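Local coordinates for protein sulfoquinovosidase (Escherichia coli, PDB 5AEG) that hydrolyses the alpha-glycosidic bond of sulfoquinovosyl diacylglycerides and sulfoquinovosyl glycerol, releasing sulfoquinovose from plant sulfolipids for use as a source of carbon and sulfur, at residues A[188-194]-A[229-235]; A[75-81]-A[92-96]; A[629-633]-A[643-647]. Residue numbers count along the deposited sequence, not the author numbering.

Contact 1 (A[188-194]-A[229-235]); sequences VSTQKYY and ADTYISL
Lys192 makes both hydrogen bonds that tie the turn of a beta hairpin to the start of a helix. Its NZ donates to Asp230 O at 2.8 Å, and its carbonyl O accepts from Ala229 N at 3.1 Å (156° at the hydrogen); the CA atoms of Lys192 and Ala229 lie 5.9 Å apart. The chain reverses between strand ends 188-189 and 193-194: Ser189 N bonds Tyr193 O (3.0 Å), Lys192 N bonds Ser189 O (2.8 Å), and Gln191 N reaches Ser189 OG (3.0 Å), an ST turn. Lys192 takes left-handed backbone angles (66/54) and extends its side chain with chi1 m and chi2 to chi4 all t, forming a salt bridge to Glu595 as well. In the second segment Thr231 is the N-cap of the helix beginning at Tyr232, its OG1 (chi1 p) accepting from Ser234 N at 3.0 Å, while Leu235 N closes the first turn on Thr231 O at 2.9 Å. The Tyr232 ring (chi1 m) packs against the turn: Lys192 CE lies 3.7 Å from Tyr232 CE2, Thr190 CA is 3.3 Å from Tyr232 OH, and Val188 CG1 meets the ring edge at CE1, 4.2 Å away. Leu235 (t, p) packs against both strands, with CD2 3.8 Å from Val188 CG1 and CD1 3.8 Å from Tyr194 CD2 (chi1 p). The contact fastens a hairpin of the galactose mutarotase-like beta domain to helix 232-243, which follows strand 221-228, the partner of 193-197; strand 129-133 flanks 186-189, and Phe591 meets Tyr232 edge-to-face.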
loop_
_atom_site.group_PDB
_atom_site.type_symbol
_atom_site.label_atom_id
_atom_site.label_comp_id
_atom_site.label_asym_id
_atom_site.label_seq_id
_atom_site.Cartn_x
_atom_site.Cartn_y
_atom_site.Cartn_z
ATOM N N VAL A 188 -11.962 9.375 -0.974
ATOM C CA VAL A 188 -13.237 9.306 -1.738
ATOM C C VAL A 188 -14.357 9.388 -0.759
ATOM O O VAL A 188 -14.440 8.655 0.228
ATOM C CB VAL A 188 -13.354 8.005 -2.499
ATOM C CG1 VAL A 188 -14.725 7.757 -3.081
ATOM C CG2 VAL A 188 -12.390 8.030 -3.614
ATOM N N SER A 189 -15.353 10.206 -1.109
ATOM C CA SER A 189 -16.568 10.301 -0.331
ATOM C C SER A 189 -17.744 9.656 -1.128
ATOM O O SER A 189 -17.754 9.710 -2.373
ATOM C CB SER A 189 -16.939 11.825 -0.184
ATOM O OG SER A 189 -18.290 11.933 0.332
ATOM N N THR A 190 -18.739 9.198 -0.387
ATOM C CA THR A 190 -19.973 8.698 -1.023
ATOM C C THR A 190 -20.879 9.810 -1.607
ATOM O O THR A 190 -21.875 9.460 -2.203
ATOM C CB THR A 190 -20.731 7.728 -0.158
ATOM O OG1 THR A 190 -21.053 8.269 1.115
ATOM C CG2 THR A 190 -19.888 6.394 0.005
ATOM N N GLN A 191 -20.506 11.098 -1.448
ATOM C CA GLN A 191 -21.063 12.187 -2.334
ATOM C C GLN A 191 -20.461 12.138 -3.711
ATOM O O GLN A 191 -20.675 12.999 -4.520
ATOM C CB GLN A 191 -20.826 13.516 -1.653
ATOM C CG GLN A 191 -21.599 13.615 -0.344
ATOM C CD GLN A 191 -21.745 15.065 0.172
ATOM O OE1 GLN A 191 -21.885 15.975 -0.584
ATOM N NE2 GLN A 191 -21.641 15.247 1.465
ATOM N N LYS A 192 -19.611 11.111 -3.983
ATOM C CA LYS A 192 -19.029 10.825 -5.251
ATOM C C LYS A 192 -18.055 11.904 -5.750
ATOM O O LYS A 192 -18.199 12.501 -6.851
ATOM C CB LYS A 192 -20.110 10.443 -6.295
ATOM C CG LYS A 192 -20.682 9.069 -6.044
ATOM C CD LYS A 192 -21.703 8.677 -7.119
ATOM C CE LYS A 192 -22.269 7.295 -6.863
ATOM N NZ LYS A 192 -23.213 6.977 -7.979
ATOM N N TYR A 193 -17.074 12.212 -4.896
ATOM C CA TYR A 193 -15.970 13.028 -5.276
ATOM C C TYR A 193 -14.740 12.415 -4.624
ATOM O O TYR A 193 -14.877 11.644 -3.665
ATOM C CB TYR A 193 -16.123 14.462 -4.832
ATOM C CG TYR A 193 -16.085 14.735 -3.343
ATOM C CD1 TYR A 193 -14.861 14.866 -2.668
ATOM C CD2 TYR A 193 -17.236 14.903 -2.599
ATOM C CE1 TYR A 193 -14.829 15.142 -1.293
ATOM C CE2 TYR A 193 -17.204 15.229 -1.241
ATOM C CZ TYR A 193 -15.938 15.324 -0.592
ATOM O OH TYR A 193 -15.867 15.561 0.799
ATOM N N TYR A 194 -13.605 12.834 -5.095
ATOM C CA TYR A 194 -12.341 12.559 -4.380
ATOM C C TYR A 194 -11.739 13.858 -4.034
ATOM O O TYR A 194 -11.955 14.876 -4.746
ATOM C CB TYR A 194 -11.351 11.780 -5.269
ATOM C CG TYR A 194 -10.674 12.465 -6.494
ATOM C CD1 TYR A 194 -9.693 13.439 -6.341
ATOM C CD2 TYR A 194 -10.989 12.102 -7.807
ATOM C CE1 TYR A 194 -9.122 14.062 -7.450
ATOM C CE2 TYR A 194 -10.392 12.730 -8.914
ATOM C CZ TYR A 194 -9.487 13.733 -8.725
ATOM O OH TYR A 194 -8.837 14.406 -9.758
ATOM N N ALA A 229 -17.840 12.557 -9.971
ATOM C CA ALA A 229 -18.276 11.680 -11.033
ATOM C C ALA A 229 -19.603 11.043 -10.703
ATOM O O ALA A 229 -20.085 11.089 -9.570
ATOM C CB ALA A 229 -17.161 10.660 -11.422
ATOM N N ASP A 230 -20.222 10.485 -11.740
ATOM C CA ASP A 230 -21.517 9.846 -11.677
ATOM C C ASP A 230 -21.495 8.470 -11.107
ATOM O O ASP A 230 -22.500 8.062 -10.435
ATOM C CB ASP A 230 -22.155 9.756 -13.089
ATOM C CG ASP A 230 -22.679 11.135 -13.561
ATOM O OD1 ASP A 230 -22.863 12.036 -12.659
ATOM O OD2 ASP A 230 -22.848 11.309 -14.794
ATOM N N THR A 231 -20.342 7.804 -11.248
ATOM C CA THR A 231 -20.146 6.452 -10.674
ATOM C C THR A 231 -18.743 6.359 -10.015
ATOM O O THR A 231 -17.829 7.091 -10.373
ATOM C CB THR A 231 -20.184 5.362 -11.746
ATOM O OG1 THR A 231 -19.123 5.578 -12.651
ATOM C CG2 THR A 231 -21.520 5.372 -12.551
ATOM N N TYR A 232 -18.603 5.422 -9.111
ATOM C CA TYR A 232 -17.240 5.165 -8.509
ATOM C C TYR A 232 -16.258 4.737 -9.520
ATOM O O TYR A 232 -15.081 5.137 -9.465
ATOM C CB TYR A 232 -17.305 4.142 -7.302
ATOM C CG TYR A 232 -18.116 4.710 -6.220
ATOM C CD1 TYR A 232 -17.615 5.755 -5.414
ATOM C CD2 TYR A 232 -19.393 4.267 -5.984
ATOM C CE1 TYR A 232 -18.410 6.358 -4.440
ATOM C CE2 TYR A 232 -20.180 4.846 -5.020
ATOM C CZ TYR A 232 -19.682 5.890 -4.241
ATOM O OH TYR A 232 -20.512 6.468 -3.338
ATOM N N ILE A 233 -16.684 3.872 -10.460
ATOM C CA ILE A 233 -15.807 3.457 -11.510
ATOM C C ILE A 233 -15.242 4.635 -12.322
ATOM O O ILE A 233 -14.034 4.682 -12.656
ATOM C CB ILE A 233 -16.539 2.413 -12.422
ATOM C CG1 ILE A 233 -16.620 1.082 -11.672
ATOM C CG2 ILE A 233 -15.859 2.264 -13.752
ATOM C CD1 ILE A 233 -17.501 0.079 -12.347
ATOM N N SER A 234 -16.129 5.582 -12.664
ATOM C CA SER A 234 -15.689 6.794 -13.366
ATOM C C SER A 234 -14.754 7.634 -12.455
ATOM O O SER A 234 -13.795 8.198 -12.892
ATOM C CB SER A 234 -16.931 7.659 -13.796
ATOM O OG SER A 234 -16.423 8.790 -14.453
ATOM N N LEU A 235 -15.129 7.708 -11.193
ATOM C CA LEU A 235 -14.324 8.447 -10.225
ATOM C C LEU A 235 -12.877 7.918 -10.182
ATOM O O LEU A 235 -11.933 8.702 -10.223
ATOM C CB LEU A 235 -15.021 8.482 -8.896
ATOM C CG LEU A 235 -14.389 9.463 -7.911
ATOM C CD1 LEU A 235 -14.582 10.909 -8.397
ATOM C CD2 LEU A 235 -14.966 9.270 -6.541
#

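Contact 2 (A[75-81]-A[92-96]); sequences SPDGWLI and TLNIS
Ile81, Leu93, Ile95 and Trp79 form the apolar face of an antiparallel beta hairpin, strands 79-85 and 89-97, in the galactose mutarotase-like sheet. Ile81 CD1 touches Ile95 CD1 at 3.9 Å, both side chains m, t; Ile81 CB lies 4.4 Å from Leu93 CB, and Trp79 CE3 (chi1 m) 4.3 Å from Ile95 CG2. Phe11 stacks on Trp79. The axes of 79-81 and 92-96 approach to 4.7 Å, their N-to-C directions 163° apart. Trp79-Ile95 and Ile81-Leu93 are hydrogen-bonded pairs: Trp79 N to Ile95 O, Ile95 N to Trp79 O and Ile81 N to Leu93 O are each 2.8 Å, Leu93 N to Ile81 O 2.9 Å. Between them Leu80-Asn94 is non-hydrogen-bonded, on the other face, Leu80 CD1 3.3 Å from Asn94 OD1. Ser75 N bonds Gly78 O (2.8 Å). Gly78 CA makes a CA-H...O contact to Ile95 O at 3.3 Å; a CB here would clash with that oxygen. At the polar edge a water donates to Asp77 OD2 (3.1 Å) and accepts from Ser96 OG (2.6 Å).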
loop_
_atom_site.group_PDB
_atom_site.type_symbol
_atom_site.label_atom_id
_atom_site.label_comp_id
_atom_site.label_asym_id
_atom_site.label_seq_id
_atom_site.Cartn_x
_atom_site.Cartn_y
_atom_site.Cartn_z
ATOM N N SER A 75 -11.925 36.887 -9.072
ATOM C CA SER A 75 -10.558 36.649 -9.498
ATOM C C SER A 75 -10.652 36.360 -11.036
ATOM O O SER A 75 -11.772 36.128 -11.562
ATOM C CB SER A 75 -9.984 35.486 -8.634
ATOM O OG SER A 75 -8.686 35.055 -8.995
ATOM N N PRO A 76 -9.504 36.420 -11.767
ATOM C CA PRO A 76 -9.525 35.934 -13.172
ATOM C C PRO A 76 -10.102 34.507 -13.288
ATOM O O PRO A 76 -11.148 34.286 -13.945
ATOM C CB PRO A 76 -8.030 35.984 -13.590
ATOM C CG PRO A 76 -7.247 36.307 -12.343
ATOM C CD PRO A 76 -8.199 37.042 -11.443
ATOM N N ASP A 77 -9.444 33.598 -12.560
ATOM C CA ASP A 77 -9.755 32.176 -12.527
ATOM C C ASP A 77 -11.018 31.827 -11.739
ATOM O O ASP A 77 -11.747 30.923 -12.117
ATOM C CB ASP A 77 -8.566 31.398 -11.933
ATOM C CG ASP A 77 -7.303 31.512 -12.777
ATOM O OD1 ASP A 77 -6.946 32.644 -13.174
ATOM O OD2 ASP A 77 -6.674 30.460 -13.039
ATOM N N GLY A 78 -11.262 32.498 -10.624
ATOM C CA GLY A 78 -12.466 32.217 -9.838
ATOM C C GLY A 78 -12.652 33.224 -8.709
ATOM O O GLY A 78 -13.106 34.365 -8.963
ATOM N N TRP A 79 -12.247 32.836 -7.493
ATOM C CA TRP A 79 -12.433 33.652 -6.307
ATOM C C TRP A 79 -11.226 33.660 -5.433
ATOM O O TRP A 79 -10.504 32.671 -5.329
ATOM C CB TRP A 79 -13.604 33.180 -5.479
ATOM C CG TRP A 79 -14.938 33.423 -6.068
ATOM C CD1 TRP A 79 -15.743 34.530 -5.896
ATOM C CD2 TRP A 79 -15.649 32.539 -6.922
ATOM N NE1 TRP A 79 -16.921 34.359 -6.574
ATOM C CE2 TRP A 79 -16.889 33.153 -7.222
ATOM C CE3 TRP A 79 -15.364 31.284 -7.464
ATOM C CZ2 TRP A 79 -17.843 32.550 -8.027
ATOM C CZ3 TRP A 79 -16.315 30.683 -8.276
ATOM C CH2 TRP A 79 -17.549 31.322 -8.547
ATOM N N LEU A 80 -11.052 34.768 -4.736
ATOM C CA LEU A 80 -9.988 34.949 -3.745
ATOM C C LEU A 80 -10.619 35.352 -2.436
ATOM O O LEU A 80 -11.296 36.380 -2.374
ATOM C CB LEU A 80 -8.953 35.952 -4.222
ATOM C CG LEU A 80 -7.810 36.274 -3.234
ATOM C CD1 LEU A 80 -6.952 35.051 -2.960
ATOM C CD2 LEU A 80 -6.955 37.395 -3.804
ATOM N N ILE A 81 -10.490 34.487 -1.410
ATOM C CA ILE A 81 -10.948 34.773 -0.056
ATOM C C ILE A 81 -9.782 35.179 0.843
ATOM O O ILE A 81 -8.775 34.449 0.975
ATOM C CB ILE A 81 -11.725 33.605 0.535
ATOM C CG1 ILE A 81 -12.760 33.158 -0.484
ATOM C CG2 ILE A 81 -12.370 34.021 1.801
ATOM C CD1 ILE A 81 -13.696 32.075 -0.031
ATOM N N THR A 92 -4.832 33.495 2.740
ATOM C CA THR A 92 -5.629 33.627 1.488
ATOM C C THR A 92 -5.986 32.253 0.935
ATOM O O THR A 92 -5.185 31.313 1.014
ATOM C CB THR A 92 -4.902 34.362 0.365
ATOM O OG1 THR A 92 -3.712 33.687 0.146
ATOM C CG2 THR A 92 -4.543 35.804 0.765
ATOM N N LEU A 93 -7.193 32.141 0.419
ATOM C CA LEU A 93 -7.661 30.924 -0.243
ATOM C C LEU A 93 -8.101 31.292 -1.626
ATOM O O LEU A 93 -9.032 32.107 -1.788
ATOM C CB LEU A 93 -8.829 30.318 0.536
ATOM C CG LEU A 93 -9.535 29.132 -0.161
ATOM C CD1 LEU A 93 -8.552 27.960 -0.254
ATOM C CD2 LEU A 93 -10.811 28.752 0.514
ATOM N N ASN A 94 -7.392 30.797 -2.620
ATOM C CA ASN A 94 -7.790 30.908 -3.982
ATOM C C ASN A 94 -8.614 29.693 -4.408
ATOM O O ASN A 94 -8.200 28.524 -4.172
ATOM C CB ASN A 94 -6.572 31.040 -4.889
ATOM C CG ASN A 94 -6.767 32.131 -5.903
ATOM O OD1 ASN A 94 -6.366 33.265 -5.637
ATOM N ND2 ASN A 94 -7.481 31.836 -7.016
ATOM N N ILE A 95 -9.716 29.972 -5.085
ATOM C CA ILE A 95 -10.678 28.980 -5.567
ATOM C C ILE A 95 -10.768 29.154 -7.067
ATOM O O ILE A 95 -11.014 30.299 -7.595
ATOM C CB ILE A 95 -12.037 29.203 -4.974
ATOM C CG1 ILE A 95 -11.974 29.135 -3.473
ATOM C CG2 ILE A 95 -13.104 28.201 -5.499
ATOM C CD1 ILE A 95 -13.326 29.420 -2.818
ATOM N N SER A 96 -10.528 28.041 -7.761
ATOM C CA SER A 96 -10.459 28.026 -9.220
ATOM C C SER A 96 -10.804 26.630 -9.770
ATOM O O SER A 96 -10.915 25.672 -8.980
ATOM C CB SER A 96 -9.141 28.574 -9.710
ATOM O OG SER A 96 -8.032 27.690 -9.694
HETATM O O HOH W 1 -6.297 27.658 -11.653
#

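Contact 3 (A[629-633]-A[643-647]); sequences YLPED and AFRGG
Glu632 folds its side chain (chi1 t, chi2 p, chi3 77°) back across the opposing loop, so that OE2 accepts from Gly646 N at 2.9 Å and OE1 receives a bond from a water at 2.6 Å; the same water donates to Gly646 O at 2.7 Å. Leu630, m and t, extends CD1 to 3.5 Å from Phe644 CB, whose ring (chi1 m) leads away. Tyr629 (chi1 t) brings CD1 to 3.8 Å from Gly647 C. The backbones join through one antiparallel hydrogen-bonded pair: Leu630 N to Gly647 O is 2.9 Å, Gly647 N to Leu630 O 2.8 Å. Gly646 CA lies 3.9 Å from Glu632 CA, and a CB on Gly646 would clash with Glu632 OE1; Gly647, at 140/179, has backbone angles that call for glycine. In the C-terminal beta domain this bridge ends the two-stranded ladder 625-630/647-652; strand 643-644, just before 647-652 in the chain, pairs with 635-637, and Trp635 and Leu614 of strand 613-615 pack on Leu630.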
loop_
_atom_site.group_PDB
_atom_site.type_symbol
_atom_site.label_atom_id
_atom_site.label_comp_id
_atom_site.label_asym_id
_atom_site.label_seq_id
_atom_site.Cartn_x
_atom_site.Cartn_y
_atom_site.Cartn_z
ATOM N N TYR A 629 -21.744 -11.909 2.771
ATOM C CA TYR A 629 -22.854 -11.191 2.181
ATOM C C TYR A 629 -22.832 -11.303 0.688
ATOM O O TYR A 629 -21.849 -10.963 0.054
ATOM C CB TYR A 629 -22.850 -9.683 2.649
ATOM C CG TYR A 629 -23.997 -8.941 2.036
ATOM C CD1 TYR A 629 -25.331 -9.147 2.514
ATOM C CD2 TYR A 629 -23.818 -8.109 0.956
ATOM C CE1 TYR A 629 -26.423 -8.432 1.945
ATOM C CE2 TYR A 629 -24.907 -7.420 0.377
ATOM C CZ TYR A 629 -26.216 -7.637 0.865
ATOM O OH TYR A 629 -27.265 -6.924 0.226
ATOM N N LEU A 630 -23.973 -11.683 0.072
ATOM C CA LEU A 630 -24.098 -11.571 -1.354
ATOM C C LEU A 630 -25.057 -10.440 -1.747
ATOM O O LEU A 630 -26.187 -10.388 -1.210
ATOM C CB LEU A 630 -24.646 -12.899 -1.933
ATOM C CG LEU A 630 -23.792 -14.158 -1.711
ATOM C CD1 LEU A 630 -24.513 -15.450 -2.256
ATOM C CD2 LEU A 630 -22.471 -14.031 -2.397
ATOM N N PRO A 631 -24.598 -9.517 -2.605
ATOM C CA PRO A 631 -25.529 -8.524 -3.093
ATOM C C PRO A 631 -26.508 -9.250 -4.120
ATOM O O PRO A 631 -26.332 -10.473 -4.449
ATOM C CB PRO A 631 -24.668 -7.532 -3.822
ATOM C CG PRO A 631 -23.558 -8.417 -4.419
ATOM C CD PRO A 631 -23.384 -9.548 -3.427
ATOM N N GLU A 632 -27.550 -8.545 -4.520
ATOM C CA GLU A 632 -28.581 -9.167 -5.363
ATOM C C GLU A 632 -28.078 -9.475 -6.753
ATOM O O GLU A 632 -27.735 -8.588 -7.541
ATOM C CB GLU A 632 -29.871 -8.257 -5.422
ATOM C CG GLU A 632 -31.129 -9.053 -5.884
ATOM C CD GLU A 632 -31.422 -10.276 -4.996
ATOM O OE1 GLU A 632 -31.971 -10.157 -3.836
ATOM O OE2 GLU A 632 -31.091 -11.412 -5.444
ATOM N N ASP A 633 -27.944 -10.766 -7.035
ATOM C CA ASP A 633 -27.441 -11.221 -8.301
ATOM C C ASP A 633 -27.685 -12.704 -8.266
ATOM O O ASP A 633 -28.073 -13.268 -7.274
ATOM C CB ASP A 633 -25.935 -10.886 -8.572
ATOM C CG ASP A 633 -25.646 -10.552 -9.991
ATOM O OD1 ASP A 633 -26.237 -11.212 -10.858
ATOM O OD2 ASP A 633 -24.780 -9.687 -10.332
ATOM N N ALA A 643 -26.648 -22.494 -6.375
ATOM C CA ALA A 643 -27.097 -21.178 -6.749
ATOM C C ALA A 643 -27.702 -20.455 -5.514
ATOM O O ALA A 643 -28.380 -21.032 -4.664
ATOM C CB ALA A 643 -28.075 -21.220 -7.911
ATOM N N PHE A 644 -27.361 -19.179 -5.429
ATOM C CA PHE A 644 -27.746 -18.340 -4.321
ATOM C C PHE A 644 -28.195 -17.005 -4.917
ATOM O O PHE A 644 -27.768 -16.602 -5.979
ATOM C CB PHE A 644 -26.491 -18.129 -3.468
ATOM C CG PHE A 644 -26.077 -19.336 -2.687
ATOM C CD1 PHE A 644 -26.737 -19.681 -1.523
ATOM C CD2 PHE A 644 -25.057 -20.122 -3.100
ATOM C CE1 PHE A 644 -26.371 -20.783 -0.771
ATOM C CE2 PHE A 644 -24.640 -21.200 -2.332
ATOM C CZ PHE A 644 -25.299 -21.548 -1.184
ATOM N N ARG A 645 -29.071 -16.330 -4.192
ATOM C CA ARG A 645 -29.527 -14.971 -4.501
ATOM C C ARG A 645 -28.941 -13.997 -3.466
ATOM O O ARG A 645 -28.161 -14.390 -2.582
ATOM C CB ARG A 645 -31.081 -14.895 -4.515
ATOM C CG ARG A 645 -31.740 -15.888 -5.506
ATOM C CD ARG A 645 -33.292 -15.820 -5.388
ATOM N NE ARG A 645 -33.763 -16.266 -4.076
ATOM C CZ ARG A 645 -33.896 -17.560 -3.729
ATOM N NH1 ARG A 645 -33.699 -18.522 -4.621
ATOM N NH2 ARG A 645 -34.267 -17.872 -2.528
ATOM N N GLY A 646 -29.364 -12.744 -3.511
ATOM C CA GLY A 646 -28.894 -11.753 -2.482
ATOM C C GLY A 646 -29.251 -12.087 -1.060
ATOM O O GLY A 646 -30.302 -12.658 -0.778
ATOM N N GLY A 647 -28.362 -11.748 -0.143
ATOM C CA GLY A 647 -28.603 -11.811 1.282
ATOM C C GLY A 647 -27.336 -12.333 1.982
ATOM O O GLY A 647 -26.373 -12.772 1.300
HETATM O O HOH W 2 -32.493 -12.062 -2.216
#

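Contact 1 is mostly buried, whereas contacts 2 and 3 mix buried and exposed residues. Contacts 1 and 2 reach the same large antiparallel sheet of the N-terminal beta domain but differ in kind: contact 2 is regular strand pairing inside one hairpin, while contact 1 sets a hairpin turn against a helix start, joined by one backbone bond, a lysine-to-carbonyl bond and the packing of a tyrosine and a leucine. Contact 3 belongs to the C-terminal domain; like contact 2 it combines backbone pairing with a water bridged from a carboxylate, but its pairing shrinks to one bridge between a leucine and a glycine. All three lie away from the catalytic and substrate-binding residues and the calcium site.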